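Local coordinates for protein cephalosporin acylase (Bacillus halodurans, PDB 2NLZ) that probably hydrolyses amide bonds to release acyl groups, as a gamma-glutamyltranspeptidase-like member of the N-terminal nucleophile hydrolases, at residues D[155-160]-D[193-198]; D[183-188]-D[199-204]; D[26-31]-D[56-61]. The protein carries 1 engineered substitution. All blocks are in the same frame, centred on the assembly; numbering follows the deposited sequence.

Interaction 1. Residues D[155-160]-D[193-198]; sequences VTPTLA and PRVGEV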
loop_
_atom_site.group_PDB
_atom_site.type_symbol
_atom_site.label_atom_id
_atom_site.label_comp_id
_atom_site.label_asym_id
_atom_site.label_seq_id
_atom_site.Cartn_x
_atom_site.Cartn_y
_atom_site.Cartn_z
ATOM N N VAL D 155 -15.593 18.617 -22.510
ATOM C CA VAL D 155 -14.445 17.725 -22.637
ATOM C C VAL D 155 -13.872 17.328 -21.264
ATOM O O VAL D 155 -13.539 18.180 -20.440
ATOM C CB VAL D 155 -13.368 18.369 -23.543
ATOM C CG1 VAL D 155 -12.106 17.523 -23.597
ATOM C CG2 VAL D 155 -13.926 18.571 -24.929
ATOM N N THR D 156 -13.779 16.027 -21.020
ATOM C CA THR D 156 -13.234 15.534 -19.760
ATOM C C THR D 156 -11.700 15.671 -19.768
ATOM O O THR D 156 -11.096 15.669 -20.846
ATOM C CB THR D 156 -13.677 14.066 -19.483
ATOM O OG1 THR D 156 -12.957 13.176 -20.341
ATOM C CG2 THR D 156 -15.194 13.884 -19.692
ATOM N N PRO D 157 -11.072 15.810 -18.574
ATOM C CA PRO D 157 -9.615 15.965 -18.419
ATOM C C PRO D 157 -8.764 14.939 -19.171
ATOM O O PRO D 157 -7.731 15.300 -19.741
ATOM C CB PRO D 157 -9.406 15.776 -16.917
ATOM C CG PRO D 157 -10.665 16.198 -16.308
ATOM C CD PRO D 157 -11.755 15.847 -17.269
ATOM N N THR D 158 -9.192 13.679 -19.151
ATOM C CA THR D 158 -8.452 12.597 -19.792
ATOM C C THR D 158 -8.466 12.758 -21.310
ATOM O O THR D 158 -7.414 12.696 -21.954
ATOM C CB THR D 158 -9.025 11.222 -19.408
ATOM O OG1 THR D 158 -9.252 11.185 -17.999
ATOM C CG2 THR D 158 -8.069 10.099 -19.803
ATOM N N LEU D 159 -9.660 12.973 -21.865
ATOM C CA LEU D 159 -9.813 13.239 -23.284
ATOM C C LEU D 159 -9.017 14.489 -23.674
ATOM O O LEU D 159 -8.365 14.509 -24.718
ATOM C CB LEU D 159 -11.291 13.391 -23.640
ATOM C CG LEU D 159 -11.657 13.662 -25.097
ATOM C CD1 LEU D 159 -11.383 12.446 -25.935
ATOM C CD2 LEU D 159 -13.117 14.044 -25.197
ATOM N N ALA D 160 -9.041 15.503 -22.807
ATOM C CA ALA D 160 -8.323 16.759 -23.049
ATOM C C ALA D 160 -6.820 16.563 -23.180
ATOM O O ALA D 160 -6.170 17.255 -23.955
ATOM C CB ALA D 160 -8.618 17.760 -21.956
ATOM N N PRO D 193 -9.295 21.597 -27.407
ATOM C CA PRO D 193 -10.282 21.934 -26.369
ATOM C C PRO D 193 -9.757 21.783 -24.948
ATOM O O PRO D 193 -9.071 20.812 -24.651
ATOM C CB PRO D 193 -11.386 20.907 -26.591
ATOM C CG PRO D 193 -11.280 20.533 -28.010
ATOM C CD PRO D 193 -9.848 20.662 -28.403
ATOM N N ARG D 194 -10.077 22.743 -24.086
ATOM C CA ARG D 194 -9.648 22.698 -22.688
ATOM C C ARG D 194 -10.638 21.864 -21.889
ATOM O O ARG D 194 -11.689 21.489 -22.399
ATOM C CB ARG D 194 -9.559 24.108 -22.083
ATOM C CG ARG D 194 -8.753 25.103 -22.894
ATOM C CD ARG D 194 -8.630 26.453 -22.193
ATOM N NE ARG D 194 -8.085 27.476 -23.090
ATOM C CZ ARG D 194 -6.795 27.619 -23.395
ATOM N NH1 ARG D 194 -5.874 26.810 -22.881
ATOM N NH2 ARG D 194 -6.417 28.581 -24.227
ATOM N N VAL D 195 -10.298 21.574 -20.640
ATOM C CA VAL D 195 -11.212 20.893 -19.740
ATOM C C VAL D 195 -12.452 21.756 -19.522
ATOM O O VAL D 195 -12.346 22.942 -19.215
ATOM C CB VAL D 195 -10.561 20.632 -18.375
ATOM C CG1 VAL D 195 -11.409 19.681 -17.561
ATOM C CG2 VAL D 195 -9.151 20.089 -18.551
ATOM N N GLY D 196 -13.628 21.163 -19.704
ATOM C CA GLY D 196 -14.888 21.858 -19.477
ATOM C C GLY D 196 -15.389 22.643 -20.671
ATOM O O GLY D 196 -16.531 23.111 -20.677
ATOM N N GLU D 197 -14.535 22.794 -21.679
ATOM C CA GLU D 197 -14.891 23.510 -22.892
ATOM C C GLU D 197 -15.778 22.609 -23.747
ATOM O O GLU D 197 -15.520 21.423 -23.872
ATOM C CB GLU D 197 -13.622 23.921 -23.644
ATOM C CG GLU D 197 -13.798 25.031 -24.670
ATOM C CD GLU D 197 -12.523 25.295 -25.463
ATOM O OE1 GLU D 197 -12.618 25.687 -26.649
ATOM O OE2 GLU D 197 -11.425 25.111 -24.900
ATOM N N VAL D 198 -16.849 23.167 -24.300
ATOM C CA VAL D 198 -17.737 22.408 -25.167
ATOM C C VAL D 198 -17.170 22.336 -26.578
ATOM O O VAL D 198 -16.750 23.348 -27.149
ATOM C CB VAL D 198 -19.147 23.018 -25.208
ATOM C CG1 VAL D 198 -19.961 22.427 -26.344
ATOM C CG2 VAL D 198 -19.856 22.794 -23.888
#
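Peptide carbonyls and one carboxylate are the flat groups at work here. The Glu-197 carboxylate is met above its plane by the Arg-194 amide, with N to OE2 at 2.8 Å; this nearly straight bond ties back the chain at the type II turn 194-197. Arg-191 forms a salt bridge to the same OE2. The Val-155 carbonyl receives Gly-196 N in its own plane, N to O 3.1 Å and nearly straight at 173°. In return Val-155 N reaches Glu-197 O at 3.1 Å, but sits above that carbonyl plane. The two bonds lock Val-155 to the turn through both its backbone polar groups. Gly-196 has a positive phi of 86°, as this type II turn needs at its third position.

Apolar side chains fill in around these bonds. The Val-155 and Pro-193 side chains cross obliquely, with Val-155 CG2 3.8 Å from Pro-193 CB. Val-195 straddles the helix start: CG1 meets Pro-157 CG at 3.8 Å, while CG2 lies 4.2 Å from Ala-160 CB.

Pro-157 also touches Tyr-20 of the second subunit. Thr-156 is the N-cap residue of helix 157-173, and its OG1 bonds to Asp-533. The turn lies between helix 180-186 and strand 198-199 and packs on the first residues of helix 157-173.

Interaction 2. Residues D[183-188]-D[199-204]; sequences FDTFAP and WRSQGH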
loop_
_atom_site.group_PDB
_atom_site.type_symbol
_atom_site.label_atom_id
_atom_site.label_comp_id
_atom_site.label_asym_id
_atom_site.label_seq_id
_atom_site.Cartn_x
_atom_site.Cartn_y
_atom_site.Cartn_z
ATOM N N PHE D 183 -7.472 20.341 -38.463
ATOM C CA PHE D 183 -7.377 21.505 -37.599
ATOM C C PHE D 183 -8.685 22.291 -37.572
ATOM O O PHE D 183 -9.035 22.863 -36.550
ATOM C CB PHE D 183 -6.222 22.414 -38.031
ATOM C CG PHE D 183 -4.858 21.826 -37.785
ATOM C CD1 PHE D 183 -4.278 21.889 -36.526
ATOM C CD2 PHE D 183 -4.154 21.216 -38.812
ATOM C CE1 PHE D 183 -3.026 21.343 -36.296
ATOM C CE2 PHE D 183 -2.900 20.671 -38.592
ATOM C CZ PHE D 183 -2.335 20.735 -37.331
ATOM N N ASP D 184 -9.407 22.321 -38.689
ATOM C CA ASP D 184 -10.680 23.036 -38.746
ATOM C C ASP D 184 -11.758 22.329 -37.919
ATOM O O ASP D 184 -12.573 22.987 -37.264
ATOM C CB ASP D 184 -11.144 23.207 -40.196
ATOM C CG ASP D 184 -10.261 24.153 -40.985
ATOM O OD1 ASP D 184 -9.537 24.971 -40.374
ATOM O OD2 ASP D 184 -10.300 24.078 -42.227
ATOM N N THR D 185 -11.731 20.995 -37.947
ATOM C CA THR D 185 -12.699 20.146 -37.259
ATOM C C THR D 185 -12.382 19.925 -35.775
ATOM O O THR D 185 -13.257 20.079 -34.928
ATOM C CB THR D 185 -12.787 18.772 -37.942
ATOM O OG1 THR D 185 -13.113 18.954 -39.320
ATOM C CG2 THR D 185 -13.828 17.874 -37.277
ATOM N N PHE D 186 -11.139 19.561 -35.468
ATOM C CA PHE D 186 -10.781 19.130 -34.113
ATOM C C PHE D 186 -10.037 20.172 -33.286
ATOM O O PHE D 186 -9.873 20.006 -32.074
ATOM C CB PHE D 186 -9.979 17.831 -34.162
ATOM C CG PHE D 186 -10.722 16.695 -34.769
ATOM C CD1 PHE D 186 -11.891 16.236 -34.191
ATOM C CD2 PHE D 186 -10.262 16.087 -35.919
ATOM C CE1 PHE D 186 -12.584 15.183 -34.743
ATOM C CE2 PHE D 186 -10.951 15.033 -36.489
ATOM C CZ PHE D 186 -12.114 14.581 -35.901
ATOM N N ALA D 187 -9.579 21.237 -33.939
ATOM C CA ALA D 187 -8.982 22.367 -33.232
ATOM C C ALA D 187 -9.553 23.701 -33.722
ATOM O O ALA D 187 -8.813 24.527 -34.253
ATOM C CB ALA D 187 -7.483 22.342 -33.392
ATOM N N PRO D 188 -10.869 23.924 -33.528
ATOM C CA PRO D 188 -11.496 25.056 -34.207
ATOM C C PRO D 188 -11.105 26.412 -33.632
ATOM O O PRO D 188 -11.206 27.420 -34.327
ATOM C CB PRO D 188 -12.994 24.797 -34.019
ATOM C CG PRO D 188 -13.091 23.979 -32.808
ATOM C CD PRO D 188 -11.828 23.188 -32.683
ATOM N N TRP D 199 -17.141 21.132 -27.129
ATOM C CA TRP D 199 -16.741 20.953 -28.512
ATOM C C TRP D 199 -17.915 20.366 -29.266
ATOM O O TRP D 199 -18.649 19.535 -28.729
ATOM C CB TRP D 199 -15.519 20.041 -28.608
ATOM C CG TRP D 199 -15.110 19.732 -30.004
ATOM C CD1 TRP D 199 -14.321 20.493 -30.810
ATOM C CD2 TRP D 199 -15.471 18.573 -30.772
ATOM N NE1 TRP D 199 -14.164 19.881 -32.031
ATOM C CE2 TRP D 199 -14.857 18.700 -32.034
ATOM C CE3 TRP D 199 -16.247 17.440 -30.514
ATOM C CZ2 TRP D 199 -14.997 17.737 -33.039
ATOM C CZ3 TRP D 199 -16.385 16.485 -31.510
ATOM C CH2 TRP D 199 -15.762 16.640 -32.758
ATOM N N ARG D 200 -18.092 20.817 -30.502
ATOM C CA ARG D 200 -19.155 20.328 -31.354
ATOM C C ARG D 200 -18.638 20.181 -32.767
ATOM O O ARG D 200 -17.591 20.715 -33.111
ATOM C CB ARG D 200 -20.352 21.278 -31.324
ATOM C CG ARG D 200 -19.991 22.752 -31.506
ATOM C CD ARG D 200 -21.221 23.654 -31.438
ATOM N NE ARG D 200 -22.178 23.365 -32.505
ATOM C CZ ARG D 200 -22.131 23.893 -33.726
ATOM N NH1 ARG D 200 -21.166 24.745 -34.056
ATOM N NH2 ARG D 200 -23.051 23.565 -34.622
ATOM N N SER D 201 -19.378 19.448 -33.581
ATOM C CA SER D 201 -19.035 19.295 -34.970
ATOM C C SER D 201 -20.291 19.081 -35.806
ATOM O O SER D 201 -20.897 17.998 -35.777
ATOM C CB SER D 201 -18.064 18.142 -35.144
ATOM O OG SER D 201 -17.712 18.006 -36.501
ATOM N N GLN D 202 -20.682 20.132 -36.532
ATOM C CA GLN D 202 -21.801 20.061 -37.468
ATOM C C GLN D 202 -21.518 19.051 -38.565
ATOM O O GLN D 202 -22.433 18.397 -39.060
ATOM C CB GLN D 202 -22.112 21.427 -38.088
ATOM C CG GLN D 202 -23.411 22.065 -37.604
ATOM C CD GLN D 202 -24.669 21.259 -37.954
ATOM O OE1 GLN D 202 -24.665 20.424 -38.869
ATOM N NE2 GLN D 202 -25.756 21.520 -37.230
ATOM N N GLY D 203 -20.245 18.933 -38.929
ATOM C CA GLY D 203 -19.809 17.952 -39.901
ATOM C C GLY D 203 -20.214 16.552 -39.485
ATOM O O GLY D 203 -20.898 15.850 -40.236
ATOM N N HIS D 204 -19.807 16.166 -38.277
ATOM C CA HIS D 204 -20.131 14.857 -37.714
ATOM C C HIS D 204 -21.626 14.576 -37.712
ATOM O O HIS D 204 -22.052 13.483 -38.071
ATOM C CB HIS D 204 -19.590 14.734 -36.293
ATOM C CG HIS D 204 -18.144 14.358 -36.224
ATOM N ND1 HIS D 204 -17.131 15.235 -36.541
ATOM C CD2 HIS D 204 -17.540 13.205 -35.854
ATOM C CE1 HIS D 204 -15.966 14.638 -36.368
ATOM N NE2 HIS D 204 -16.187 13.402 -35.958
HETATM O O HOH W 1 -15.860 21.045 -35.537
#
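The Thr-185 carbonyl oxygen is held by a tryptophan indole and a water. Trp-199 NE1 donates to Thr-185 O at 3.0 Å. Trp-199 CG is anti to the backbone N (chi1 176°), which carries the indole toward 183-188. The oxygen lies at the indole edge, almost in the ring plane; the indole nitrogen lies in the carbonyl plane, though the bond is bent to 144°. The water donates to Thr-185 O and Arg-200 O, bridging the two backbones.

Phe-186, Trp-199 and His-204 form an aromatic cluster. The Phe-186 ring and the six-membered ring of Trp-199 are near parallel, planes at 22°, but slid so far apart that they barely overlap. Phe-186 CD1 meets Trp-199 CZ2 at 3.6 Å. Phe-186 and His-204 meet rim to rim, with Phe-186 CE1 3.8 Å from His-204 CE1. Thr-185 CG2 sits over the centre of the Phe-186 ring and also meets the His-204 edge, with CG2 to CE1 at 4.0 Å. Ser-201, the N-cap residue, hydrogen-bonds the histidine ring at ND1, next to CE1; OG and ND1 are 2.8 Å apart and either may donate. Pro-188 CD lies at the indole edge, 4.1 Å from Trp-199 CD1. An alanine in place of Trp-199 would take away the indole donor and would probably leave Thr-185 O more dependent on the water and loosen the packing against Phe-186 and Pro-188.

Trp-163 of helix 157-173 donates to Phe-186 O and meets Trp-199 edge-to-face. Strand 386-387 touches Thr-185 and Phe-186 through Val-386. Ser-201, before helix 202-212, is backbone-bonded to Ala-149 of helix 143-151.

Interaction 3. Residues D[26-31]-D[56-61]; sequences VATSQP and TALTVL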
loop_
_atom_site.group_PDB
_atom_site.type_symbol
_atom_site.label_atom_id
_atom_site.label_comp_id
_atom_site.label_asym_id
_atom_site.label_seq_id
_atom_site.Cartn_x
_atom_site.Cartn_y
_atom_site.Cartn_z
ATOM N N VAL D 26 -24.880 -1.674 -20.600
ATOM C CA VAL D 26 -23.934 -1.124 -21.553
ATOM C C VAL D 26 -22.674 -0.761 -20.792
ATOM O O VAL D 26 -22.751 -0.161 -19.715
ATOM C CB VAL D 26 -24.508 0.111 -22.271
ATOM C CG1 VAL D 26 -23.498 0.689 -23.227
ATOM C CG2 VAL D 26 -25.745 -0.266 -23.020
ATOM N N ALA D 27 -21.528 -1.157 -21.342
ATOM C CA ALA D 27 -20.244 -0.910 -20.725
ATOM C C ALA D 27 -19.252 -0.393 -21.762
ATOM O O ALA D 27 -18.892 -1.092 -22.719
ATOM C CB ALA D 27 -19.724 -2.166 -20.044
ATOM N N THR D 28 -18.822 0.846 -21.568
ATOM C CA THR D 28 -17.903 1.484 -22.495
ATOM C C THR D 28 -17.092 2.615 -21.842
ATOM O O THR D 28 -17.308 2.971 -20.674
ATOM C CB THR D 28 -18.635 2.010 -23.753
ATOM O OG1 THR D 28 -17.671 2.406 -24.741
ATOM C CG2 THR D 28 -19.564 3.181 -23.389
ATOM N N SER D 29 -16.180 3.180 -22.634
ATOM C CA SER D 29 -15.211 4.145 -22.168
ATOM C C SER D 29 -15.696 5.589 -22.151
ATOM O O SER D 29 -14.915 6.492 -21.856
ATOM C CB SER D 29 -13.963 4.051 -23.035
ATOM O OG SER D 29 -14.265 4.396 -24.368
ATOM N N GLN D 30 -16.960 5.832 -22.469
ATOM C CA GLN D 30 -17.469 7.199 -22.386
ATOM C C GLN D 30 -18.876 7.183 -21.832
ATOM O O GLN D 30 -19.751 6.599 -22.456
ATOM C CB GLN D 30 -17.450 7.849 -23.765
ATOM C CG GLN D 30 -17.109 9.324 -23.746
ATOM C CD GLN D 30 -15.704 9.596 -23.224
ATOM O OE1 GLN D 30 -15.496 10.519 -22.432
ATOM N NE2 GLN D 30 -14.733 8.793 -23.664
ATOM N N PRO D 31 -19.100 7.815 -20.660
ATOM C CA PRO D 31 -20.358 7.650 -19.912
ATOM C C PRO D 31 -21.604 8.038 -20.710
ATOM O O PRO D 31 -22.626 7.340 -20.637
ATOM C CB PRO D 31 -20.176 8.566 -18.698
ATOM C CG PRO D 31 -18.708 8.737 -18.566
ATOM C CD PRO D 31 -18.181 8.733 -19.973
ATOM N N THR D 56 -21.468 4.634 -32.566
ATOM C CA THR D 56 -21.613 5.884 -33.303
ATOM C C THR D 56 -21.489 7.082 -32.372
ATOM O O THR D 56 -20.983 8.127 -32.779
ATOM C CB THR D 56 -22.957 5.963 -34.062
ATOM O OG1 THR D 56 -24.036 5.641 -33.176
ATOM C CG2 THR D 56 -22.965 5.005 -35.233
ATOM N N ALA D 57 -21.961 6.924 -31.135
ATOM C CA ALA D 57 -21.799 7.953 -30.110
ATOM C C ALA D 57 -20.329 8.229 -29.834
ATOM O O ALA D 57 -19.925 9.390 -29.777
ATOM C CB ALA D 57 -22.518 7.566 -28.827
ATOM N N LEU D 58 -19.546 7.153 -29.699
ATOM C CA LEU D 58 -18.099 7.213 -29.434
ATOM C C LEU D 58 -17.332 7.925 -30.538
ATOM O O LEU D 58 -16.275 8.515 -30.306
ATOM C CB LEU D 58 -17.529 5.801 -29.243
ATOM C CG LEU D 58 -17.872 5.077 -27.939
ATOM C CD1 LEU D 58 -17.655 3.568 -28.039
ATOM C CD2 LEU D 58 -17.102 5.652 -26.769
ATOM N N THR D 59 -17.882 7.845 -31.746
ATOM C CA THR D 59 -17.344 8.509 -32.925
ATOM C C THR D 59 -17.288 10.025 -32.732
ATOM O O THR D 59 -16.424 10.700 -33.285
ATOM C CB THR D 59 -18.154 8.103 -34.152
ATOM O OG1 THR D 59 -17.337 7.296 -35.001
ATOM C CG2 THR D 59 -18.655 9.304 -34.928
ATOM N N VAL D 60 -18.192 10.537 -31.906
ATOM C CA VAL D 60 -18.260 11.948 -31.613
ATOM C C VAL D 60 -17.646 12.251 -30.254
ATOM O O VAL D 60 -16.989 13.279 -30.087
ATOM C CB VAL D 60 -19.716 12.437 -31.618
ATOM C CG1 VAL D 60 -19.792 13.900 -31.172
ATOM C CG2 VAL D 60 -20.365 12.222 -33.002
ATOM N N LEU D 61 -17.840 11.338 -29.300
ATOM C CA LEU D 61 -17.519 11.581 -27.889
ATOM C C LEU D 61 -16.075 11.316 -27.505
ATOM O O LEU D 61 -15.563 11.898 -26.541
ATOM C CB LEU D 61 -18.446 10.784 -26.982
ATOM C CG LEU D 61 -19.912 11.204 -27.040
ATOM C CD1 LEU D 61 -20.797 10.097 -26.509
ATOM C CD2 LEU D 61 -20.106 12.516 -26.284
#
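Strand 24-28 and helix 47-61 meet here, a sheet-to-helix packing consistent with the layered alpha-beta fold of the N-terminal nucleophile hydrolases. Strand 24-28 runs between strands 359-365 and 535-538.

The packing is carried by Leu-58. Its CG lies beside the backbone N, and the two methyls reach over to the end of the strand. CD1 meets Thr-28 OG1 tip to tip at 3.5 Å. CD2 lies against Gln-30 CB at 3.7 Å and near Ser-29 OG at 3.9 Å. Ala-33 of helix 31-42 and Leu-361 also touch Leu-58.

The polar atoms bond elsewhere, so the leucine meets hydroxyls that are already engaged. Thr-28 OG1 is hydrogen-bonded to Tyr-360 O. Ser-29 OG is hydrogen-bonded to Glu-62 OE2, just past the helix, and Gln-30 NE2 makes a weak hydrogen bond to the same oxygen. Glu-62 therefore joins the chain after the strand to the end of helix 47-61 by polar means.

Gln-30 is the N-cap residue of helix 31-42. Its side chain bends at chi2, 63°, and crosses Leu-61 obliquely. The bend leaves the aliphatic part of the glutamine against the leucine, with Gln-30 CG 3.8 Å from Leu-61 CB.

From the N terminus, interaction 3 comes first. It brings 56-61 back to 26-31 and closes a loop that contains helix 31-42 and most of helix 47-61. It is complete before the other two open. Interaction 1 then joins 155-160 to 193-198 across helix 157-173 and helix 180-186. Interaction 2 joins 183-188 to 199-204, so its first segment lies within that loop and its second beyond it: the two cross. They touch where Pro-193 packs on Trp-199. Interaction 3 lies against both: Leu-61 O meets Leu-159, and Val-60 O meets Trp-199. Together they tie helices 157-173, 180-186 and 202-212 to one another and set them against helix 47-61, which packs on strand 24-28.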